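Local coordinates for chromosome-partitioning protein Spo0J (Thermus thermophilus HB27, PDB 1VZ0) that binds the plasmid centromere-like site parS, stimulates the ATPase activity of Soj and is probably involved in chromosome partitioning, at residues E103-A108 and L131-T136; E138-R143 and S149-A154; G171-G176 and K194-K199. All coordinates share one frame; numbering follows the deposited sequence.

Interaction 1. Residues E103-A108 and L131-T136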
loop_
_atom_site.group_PDB
_atom_site.type_symbol
_atom_site.label_atom_id
_atom_site.label_comp_id
_atom_site.label_asym_id
_atom_site.label_seq_id
_atom_site.Cartn_x
_atom_site.Cartn_y
_atom_site.Cartn_z
ATOM N N GLU C 103 -21.989 -1.954 9.766
ATOM C CA GLU C 103 -20.940 -1.697 10.756
ATOM C C GLU C 103 -19.669 -2.448 10.372
ATOM O O GLU C 103 -18.559 -1.946 10.556
ATOM C CB GLU C 103 -21.363 -2.157 12.161
ATOM C CG GLU C 103 -22.693 -1.605 12.674
ATOM C CD GLU C 103 -23.030 -2.111 14.070
ATOM O OE1 GLU C 103 -22.554 -1.501 15.052
ATOM O OE2 GLU C 103 -23.752 -3.129 14.180
ATOM N N ALA C 104 -19.839 -3.663 9.857
ATOM C CA ALA C 104 -18.707 -4.490 9.469
ATOM C C ALA C 104 -17.930 -3.805 8.353
ATOM O O ALA C 104 -16.698 -3.825 8.335
ATOM C CB ALA C 104 -19.182 -5.854 9.019
ATOM N N LEU C 105 -18.659 -3.198 7.426
ATOM C CA LEU C 105 -18.038 -2.495 6.312
ATOM C C LEU C 105 -17.315 -1.266 6.844
ATOM O O LEU C 105 -16.178 -0.984 6.467
ATOM C CB LEU C 105 -19.094 -2.053 5.308
ATOM C CG LEU C 105 -18.725 -2.106 3.826
ATOM C CD1 LEU C 105 -19.655 -1.167 3.067
ATOM C CD2 LEU C 105 -17.274 -1.703 3.608
ATOM N N GLU C 106 -17.991 -0.532 7.720
ATOM C CA GLU C 106 -17.414 0.659 8.312
ATOM C C GLU C 106 -16.113 0.280 9.032
ATOM O O GLU C 106 -15.108 0.983 8.922
ATOM C CB GLU C 106 -18.423 1.293 9.279
ATOM C CG GLU C 106 -17.885 2.465 10.097
ATOM C CD GLU C 106 -18.971 3.181 10.908
ATOM O OE1 GLU C 106 -18.619 4.014 11.777
ATOM O OE2 GLU C 106 -20.171 2.917 10.672
ATOM N N LEU C 107 -16.123 -0.839 9.750
ATOM C CA LEU C 107 -14.923 -1.266 10.454
ATOM C C LEU C 107 -13.825 -1.627 9.458
ATOM O O LEU C 107 -12.660 -1.309 9.670
ATOM C CB LEU C 107 -15.215 -2.466 11.363
ATOM C CG LEU C 107 -15.920 -2.169 12.692
ATOM C CD1 LEU C 107 -16.209 -3.481 13.410
ATOM C CD2 LEU C 107 -15.053 -1.257 13.557
ATOM N N ALA C 108 -14.194 -2.288 8.368
ATOM C CA ALA C 108 -13.202 -2.670 7.369
ATOM C C ALA C 108 -12.545 -1.427 6.773
ATOM O O ALA C 108 -11.329 -1.381 6.587
ATOM C CB ALA C 108 -13.845 -3.499 6.268
ATOM N N LEU C 131 -18.594 8.391 3.861
ATOM C CA LEU C 131 -19.606 9.423 3.663
ATOM C C LEU C 131 -20.821 8.822 2.964
ATOM O O LEU C 131 -21.962 9.110 3.325
ATOM C CB LEU C 131 -19.066 10.567 2.796
ATOM C CG LEU C 131 -17.974 11.482 3.334
ATOM C CD1 LEU C 131 -17.662 12.547 2.285
ATOM C CD2 LEU C 131 -18.431 12.120 4.630
ATOM N N GLU C 132 -20.566 7.996 1.952
ATOM C CA GLU C 132 -21.637 7.364 1.194
ATOM C C GLU C 132 -22.466 6.445 2.073
ATOM O O GLU C 132 -23.602 6.108 1.744
ATOM C CB GLU C 132 -21.061 6.576 0.019
ATOM C CG GLU C 132 -20.556 7.455 -1.105
ATOM C CD GLU C 132 -19.778 6.685 -2.143
ATOM O OE1 GLU C 132 -19.422 7.287 -3.178
ATOM O OE2 GLU C 132 -19.514 5.482 -1.929
ATOM N N MET C 133 -21.890 6.042 3.197
ATOM C CA MET C 133 -22.589 5.174 4.120
ATOM C C MET C 133 -23.397 5.989 5.123
ATOM O O MET C 133 -24.045 5.439 6.005
ATOM C CB MET C 133 -21.589 4.265 4.831
ATOM C CG MET C 133 -21.146 3.102 3.971
ATOM S SD MET C 133 -19.926 2.092 4.764
ATOM C CE MET C 133 -20.746 1.736 6.346
ATOM N N GLY C 134 -23.359 7.309 4.983
ATOM C CA GLY C 134 -24.122 8.151 5.884
ATOM C C GLY C 134 -23.345 8.945 6.918
ATOM O O GLY C 134 -23.919 9.806 7.585
ATOM N N LEU C 135 -22.052 8.673 7.069
ATOM C CA LEU C 135 -21.265 9.412 8.047
ATOM C C LEU C 135 -20.936 10.825 7.607
ATOM O O LEU C 135 -21.030 11.170 6.427
ATOM C CB LEU C 135 -19.958 8.694 8.373
ATOM C CG LEU C 135 -20.030 7.494 9.312
ATOM C CD1 LEU C 135 -20.703 6.330 8.607
ATOM C CD2 LEU C 135 -18.625 7.112 9.749
ATOM N N THR C 136 -20.544 11.632 8.587
ATOM C CA THR C 136 -20.174 13.015 8.365
ATOM C C THR C 136 -18.664 13.075 8.467
ATOM O O THR C 136 -18.036 12.181 9.045
ATOM C CB THR C 136 -20.749 13.935 9.453
ATOM O OG1 THR C 136 -22.081 13.523 9.772
ATOM C CG2 THR C 136 -20.776 15.383 8.965
#
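E106 swings CG away from its own N (chi1 173°) and extends its chain to the carboxylate, carrying the acid out over L135, while M133 reaches E106 and L105 through a chain that runs straight to the sulfur and then bends, chi3 53°, so that CE turns in against the helix. That methyl lies 3.8 Å from E106 CB, and M133 SD lies 3.7 Å from L105 CD1, the leucine and methionine chains meeting at a slant. The branched end of L135 meets the carboxylate itself: L135 CD2 is 3.7 Å from E106 OE1, and L135 CD1 comes to 4.0 Å from E106 OE2. No hydrogen bond joins E103-A108 to L131-T136. M133 and L135 stand on either side of G134, where the chain leaves helix 120-132 in a Schellman motif, and both touch R102 of helix 101-114. The turn is thereby packed against the helix that leads from the ParB N-terminal region into the HTH region. E106 OE1 has its salt bridge with R143, so one acid is at once apolar packing surface along its chain and ion-pair partner at its tip; the leucine methyls may lessen water's access to the carboxylate and favour the pairing.

Interaction 2. Residues E138-R143 and S149-A154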
loop_
_atom_site.group_PDB
_atom_site.type_symbol
_atom_site.label_atom_id
_atom_site.label_comp_id
_atom_site.label_asym_id
_atom_site.label_seq_id
_atom_site.Cartn_x
_atom_site.Cartn_y
_atom_site.Cartn_z
ATOM N N GLU C 138 -17.041 14.813 10.289
ATOM C CA GLU C 138 -16.760 14.868 11.716
ATOM C C GLU C 138 -16.590 13.470 12.299
ATOM O O GLU C 138 -15.570 13.168 12.922
ATOM C CB GLU C 138 -17.891 15.602 12.451
ATOM C CG GLU C 138 -18.073 17.078 12.065
ATOM C CD GLU C 138 -18.757 17.275 10.714
ATOM O OE1 GLU C 138 -18.180 16.888 9.677
ATOM O OE2 GLU C 138 -19.880 17.823 10.689
ATOM N N GLU C 139 -17.591 12.619 12.095
ATOM C CA GLU C 139 -17.561 11.247 12.601
ATOM C C GLU C 139 -16.427 10.479 11.932
ATOM O O GLU C 139 -15.744 9.672 12.568
ATOM C CB GLU C 139 -18.887 10.550 12.305
ATOM C CG GLU C 139 -20.093 11.452 12.468
ATOM C CD GLU C 139 -21.386 10.760 12.106
ATOM O OE1 GLU C 139 -21.453 10.159 11.012
ATOM O OE2 GLU C 139 -22.340 10.825 12.912
ATOM N N VAL C 140 -16.253 10.728 10.637
ATOM C CA VAL C 140 -15.197 10.097 9.856
ATOM C C VAL C 140 -13.864 10.489 10.484
ATOM O O VAL C 140 -13.036 9.635 10.805
ATOM C CB VAL C 140 -15.226 10.591 8.392
ATOM C CG1 VAL C 140 -13.986 10.114 7.648
ATOM C CG2 VAL C 140 -16.485 10.098 7.704
ATOM N N ALA C 141 -13.676 11.794 10.660
ATOM C CA ALA C 141 -12.457 12.333 11.247
ATOM C C ALA C 141 -12.223 11.715 12.617
ATOM O O ALA C 141 -11.105 11.321 12.955
ATOM C CB ALA C 141 -12.563 13.848 11.366
ATOM N N ARG C 142 -13.289 11.638 13.403
ATOM C CA ARG C 142 -13.209 11.060 14.733
ATOM C C ARG C 142 -12.791 9.605 14.635
ATOM O O ARG C 142 -11.793 9.194 15.221
ATOM C CB ARG C 142 -14.562 11.163 15.439
ATOM C CG ARG C 142 -14.945 12.585 15.794
ATOM C CD ARG C 142 -16.291 12.659 16.488
ATOM N NE ARG C 142 -16.507 13.989 17.050
ATOM C CZ ARG C 142 -17.589 14.353 17.729
ATOM N NH1 ARG C 142 -17.688 15.589 18.204
ATOM N NH2 ARG C 142 -18.573 13.486 17.931
ATOM N N ARG C 143 -13.557 8.831 13.881
ATOM C CA ARG C 143 -13.265 7.419 13.724
ATOM C C ARG C 143 -11.834 7.160 13.251
ATOM O O ARG C 143 -11.301 6.071 13.461
ATOM C CB ARG C 143 -14.269 6.784 12.759
ATOM C CG ARG C 143 -15.011 5.597 13.355
ATOM C CD ARG C 143 -14.032 4.510 13.781
ATOM N NE ARG C 143 -14.673 3.426 14.520
ATOM C CZ ARG C 143 -15.668 2.680 14.051
ATOM N NH1 ARG C 143 -16.148 2.898 12.835
ATOM N NH2 ARG C 143 -16.181 1.711 14.800
ATOM N N SER C 149 -10.763 19.194 8.486
ATOM C CA SER C 149 -10.124 19.817 7.335
ATOM C C SER C 149 -9.238 18.816 6.600
ATOM O O SER C 149 -9.113 18.873 5.377
ATOM C CB SER C 149 -9.290 21.023 7.773
ATOM O OG SER C 149 -8.212 20.619 8.598
ATOM N N THR C 150 -8.619 17.903 7.339
ATOM C CA THR C 150 -7.769 16.896 6.718
ATOM C C THR C 150 -8.609 15.988 5.822
ATOM O O THR C 150 -8.180 15.605 4.734
ATOM C CB THR C 150 -7.056 16.028 7.770
ATOM O OG1 THR C 150 -6.129 16.833 8.506
ATOM C CG2 THR C 150 -6.296 14.892 7.103
ATOM N N VAL C 151 -9.807 15.652 6.287
ATOM C CA VAL C 151 -10.715 14.801 5.528
ATOM C C VAL C 151 -11.240 15.515 4.289
ATOM O O VAL C 151 -11.280 14.935 3.201
ATOM C CB VAL C 151 -11.916 14.367 6.392
ATOM C CG1 VAL C 151 -12.925 13.594 5.551
ATOM C CG2 VAL C 151 -11.427 13.519 7.541
ATOM N N ALA C 152 -11.642 16.770 4.455
ATOM C CA ALA C 152 -12.169 17.554 3.342
ATOM C C ALA C 152 -11.107 17.722 2.260
ATOM O O ALA C 152 -11.394 17.609 1.066
ATOM C CB ALA C 152 -12.644 18.925 3.835
ATOM N N ASN C 153 -9.878 17.994 2.684
ATOM C CA ASN C 153 -8.776 18.167 1.749
ATOM C C ASN C 153 -8.448 16.894 0.985
ATOM O O ASN C 153 -8.098 16.951 -0.192
ATOM C CB ASN C 153 -7.530 18.664 2.474
ATOM C CG ASN C 153 -7.462 20.173 2.525
ATOM O OD1 ASN C 153 -8.370 20.834 3.040
ATOM N ND2 ASN C 153 -6.386 20.731 1.978
ATOM N N ALA C 154 -8.546 15.748 1.653
ATOM C CA ALA C 154 -8.269 14.483 0.986
ATOM C C ALA C 154 -9.345 14.214 -0.068
ATOM O O ALA C 154 -9.028 13.822 -1.185
ATOM C CB ALA C 154 -8.223 13.347 1.988
#
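V151 meets V140 and A141 across the two helices of the helix-turn-helix, the DNA-binding motif inferred for residues 137-156. The contact is a small example of how such a motif holds its helices together: a single branched residue from the second helix is received by two neighbouring residues of the first. The backbones approach to 6.5 Å between A141 CA and V151 CA, a closeness that the single methyl of alanine permits. V151 divides its work between its two branches. With chi1 at 174°, CG1 lies opposite the backbone N and heads for V140, whereas CG2, beside that N, turns to A141. The two valines lie neither parallel nor square to each other, and V140 offers the branch that is likewise anti to its own N. All three residues are buried, and Y127 of helix 120-132 touches both valines, closing this small core from a third helix; L130 of the same helix adds to the packing on V140.

The outer side is quite different. E139, R142, S149 and N153 are exposed, and none of them bridges the two segments. R142 holds its chain extended, with its guanidinium well clear of the second helix. E139 uses OE1 to accept from T136 N at the start of its own helix, and E138 has a long, weak ion pair with R148. R143 is directed to helix 101-114, where it packs on L107 and V110. Apart from that weak, long ion pair, which also spans the two helices of the motif, the contact between E138-R143 and S149-A154 is apolar: V151 CG2 sits 4.0 Å from A141 CB, and V151 CG1 lies 4.2 Å from V140 CG1.

Interaction 3. Residues G171-G176 and K194-K199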
loop_
_atom_site.group_PDB
_atom_site.type_symbol
_atom_site.label_atom_id
_atom_site.label_comp_id
_atom_site.label_asym_id
_atom_site.label_seq_id
_atom_site.Cartn_x
_atom_site.Cartn_y
_atom_site.Cartn_z
ATOM N N GLY C 171 4.182 8.129 -6.867
ATOM C CA GLY C 171 5.165 8.981 -6.225
ATOM C C GLY C 171 5.886 9.873 -7.220
ATOM O O GLY C 171 6.912 10.445 -6.886
ATOM N N GLU C 172 5.362 9.988 -8.438
ATOM C CA GLU C 172 5.958 10.848 -9.457
ATOM C C GLU C 172 5.662 12.322 -9.155
ATOM O O GLU C 172 6.390 13.197 -9.602
ATOM C CB GLU C 172 5.440 10.472 -10.845
ATOM C CG GLU C 172 5.964 9.138 -11.343
ATOM C CD GLU C 172 5.343 8.706 -12.663
ATOM O OE1 GLU C 172 5.682 7.604 -13.143
ATOM O OE2 GLU C 172 4.520 9.467 -13.217
ATOM N N ILE C 173 4.581 12.592 -8.420
ATOM C CA ILE C 173 4.236 13.962 -8.004
ATOM C C ILE C 173 3.812 13.909 -6.536
ATOM O O ILE C 173 3.549 12.830 -5.995
ATOM C CB ILE C 173 3.083 14.600 -8.828
ATOM C CG1 ILE C 173 1.781 13.839 -8.605
ATOM C CG2 ILE C 173 3.445 14.638 -10.315
ATOM C CD1 ILE C 173 0.581 14.427 -9.392
ATOM N N THR C 174 3.740 15.062 -5.885
ATOM C CA THR C 174 3.372 15.099 -4.477
ATOM C C THR C 174 1.935 15.552 -4.270
ATOM O O THR C 174 1.258 15.967 -5.206
ATOM C CB THR C 174 4.274 16.082 -3.685
ATOM O OG1 THR C 174 3.975 17.428 -4.088
ATOM C CG2 THR C 174 5.758 15.803 -3.956
ATOM N N ALA C 175 1.485 15.489 -3.022
ATOM C CA ALA C 175 0.139 15.921 -2.683
ATOM C C ALA C 175 0.038 17.403 -3.036
ATOM O O ALA C 175 -1.029 17.904 -3.409
ATOM C CB ALA C 175 -0.113 15.716 -1.201
ATOM N N GLY C 176 1.169 18.091 -2.920
ATOM C CA GLY C 176 1.211 19.501 -3.227
ATOM C C GLY C 176 0.977 19.762 -4.703
ATOM O O GLY C 176 0.273 20.704 -5.062
ATOM N N LYS C 194 1.362 17.016 -17.365
ATOM C CA LYS C 194 2.472 16.775 -18.279
ATOM C C LYS C 194 3.613 17.748 -18.007
ATOM O O LYS C 194 4.766 17.336 -17.905
ATOM C CB LYS C 194 2.018 16.904 -19.741
ATOM C CG LYS C 194 1.147 15.758 -20.237
ATOM C CD LYS C 194 0.773 15.930 -21.709
ATOM C CE LYS C 194 2.018 15.977 -22.596
ATOM N NZ LYS C 194 1.692 16.194 -24.036
ATOM N N GLU C 195 3.290 19.035 -17.891
ATOM C CA GLU C 195 4.307 20.047 -17.628
ATOM C C GLU C 195 5.120 19.679 -16.395
ATOM O O GLU C 195 6.350 19.710 -16.414
ATOM C CB GLU C 195 3.658 21.418 -17.418
ATOM C CG GLU C 195 3.134 22.059 -18.686
ATOM C CD GLU C 195 4.249 22.455 -19.643
ATOM O OE1 GLU C 195 5.055 23.341 -19.286
ATOM O OE2 GLU C 195 4.323 21.884 -20.751
ATOM N N ILE C 196 4.429 19.324 -15.321
ATOM C CA ILE C 196 5.102 18.963 -14.085
ATOM C C ILE C 196 6.030 17.767 -14.269
ATOM O O ILE C 196 7.187 17.798 -13.848
ATOM C CB ILE C 196 4.094 18.624 -12.979
ATOM C CG1 ILE C 196 3.262 19.864 -12.645
ATOM C CG2 ILE C 196 4.836 18.074 -11.750
ATOM C CD1 ILE C 196 2.193 19.624 -11.578
ATOM N N LEU C 197 5.519 16.715 -14.899
ATOM C CA LEU C 197 6.303 15.509 -15.120
ATOM C C LEU C 197 7.485 15.719 -16.058
ATOM O O LEU C 197 8.609 15.312 -15.752
ATOM C CB LEU C 197 5.415 14.396 -15.669
ATOM C CG LEU C 197 4.299 13.951 -14.719
ATOM C CD1 LEU C 197 3.443 12.887 -15.394
ATOM C CD2 LEU C 197 4.914 13.413 -13.418
ATOM N N GLU C 198 7.235 16.358 -17.194
ATOM C CA GLU C 198 8.285 16.590 -18.169
ATOM C C GLU C 198 9.416 17.455 -17.658
ATOM O O GLU C 198 10.579 17.196 -17.965
ATOM C CB GLU C 198 7.717 17.239 -19.426
ATOM C CG GLU C 198 6.896 16.312 -20.283
ATOM C CD GLU C 198 6.430 16.977 -21.559
ATOM O OE1 GLU C 198 5.761 16.295 -22.363
ATOM O OE2 GLU C 198 6.733 18.175 -21.760
ATOM N N LYS C 199 9.081 18.477 -16.880
ATOM C CA LYS C 199 10.091 19.402 -16.380
ATOM C C LYS C 199 10.520 19.249 -14.920
ATOM O O LYS C 199 11.364 20.007 -14.441
ATOM C CB LYS C 199 9.622 20.837 -16.646
ATOM C CG LYS C 199 9.288 21.077 -18.110
ATOM C CD LYS C 199 8.707 22.459 -18.365
ATOM C CE LYS C 199 8.456 22.669 -19.856
ATOM N NZ LYS C 199 7.932 24.032 -20.159
HETATM O O HOH W 1 7.431 15.578 -11.423
#
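The backbone of G171-G176 turns out of one helix at G171, in a Schellman motif, and enters the next at T174, its N-cap, passing the K194-K199 segment of helix 189-199 most closely where E172 CA lies 7.3 Å from L197 CA. I173 and L197 form the centre of the contact, I173 CG2 meeting L197 CD2 at 3.6 Å with the two chains set askew. The same isoleucine methyl also reaches I196 CG2, at 4.0 Å. I173 has CG1 between its backbone N and carbonyl carbon (chi1 65°), which places CG2 against the helix. Beside this pair, E172 CB lies 3.9 Å from L197 CD2, and the acid's chain crosses the leucine at about a right angle before its OE1 forms a salt bridge with R170. A water donates to E172 O, 3.2 Å away, and to I196 O, 3.3 Å away. A167 of helix 162-169 touches both E172 and I173; Q61 of the second subunit packs on L197 and gives E172 OE2 a weak hydrogen bond. With no direct hydrogen bond between the segments, apolar packing joins this turn to the helix, while the single water satisfies a carbonyl from each side, so the polar link is indirect.

The three contacts follow one another along the chain, yet only the first two touch. Interactions 1 and 2 have centres 13 Å apart and share a salt bridge of 2.9 Å between E106 OE1 and R143 NH1; L135 CB also packs on V140 CG2, at 3.8 Å. The helix leading out of the N-terminal region is thus tied directly to the first helix of the DNA-binding motif. Interaction 3 lies 26 Å from interaction 2 and 33 Å from interaction 1, centre to centre, and on the opposite side of the chain's centre from interaction 1. Both of these outer contacts touch the second subunit, whereas interaction 2 does not. Bound cobalt ions lie about 4 Å from the L105 side chain and about 7 Å from that of E172.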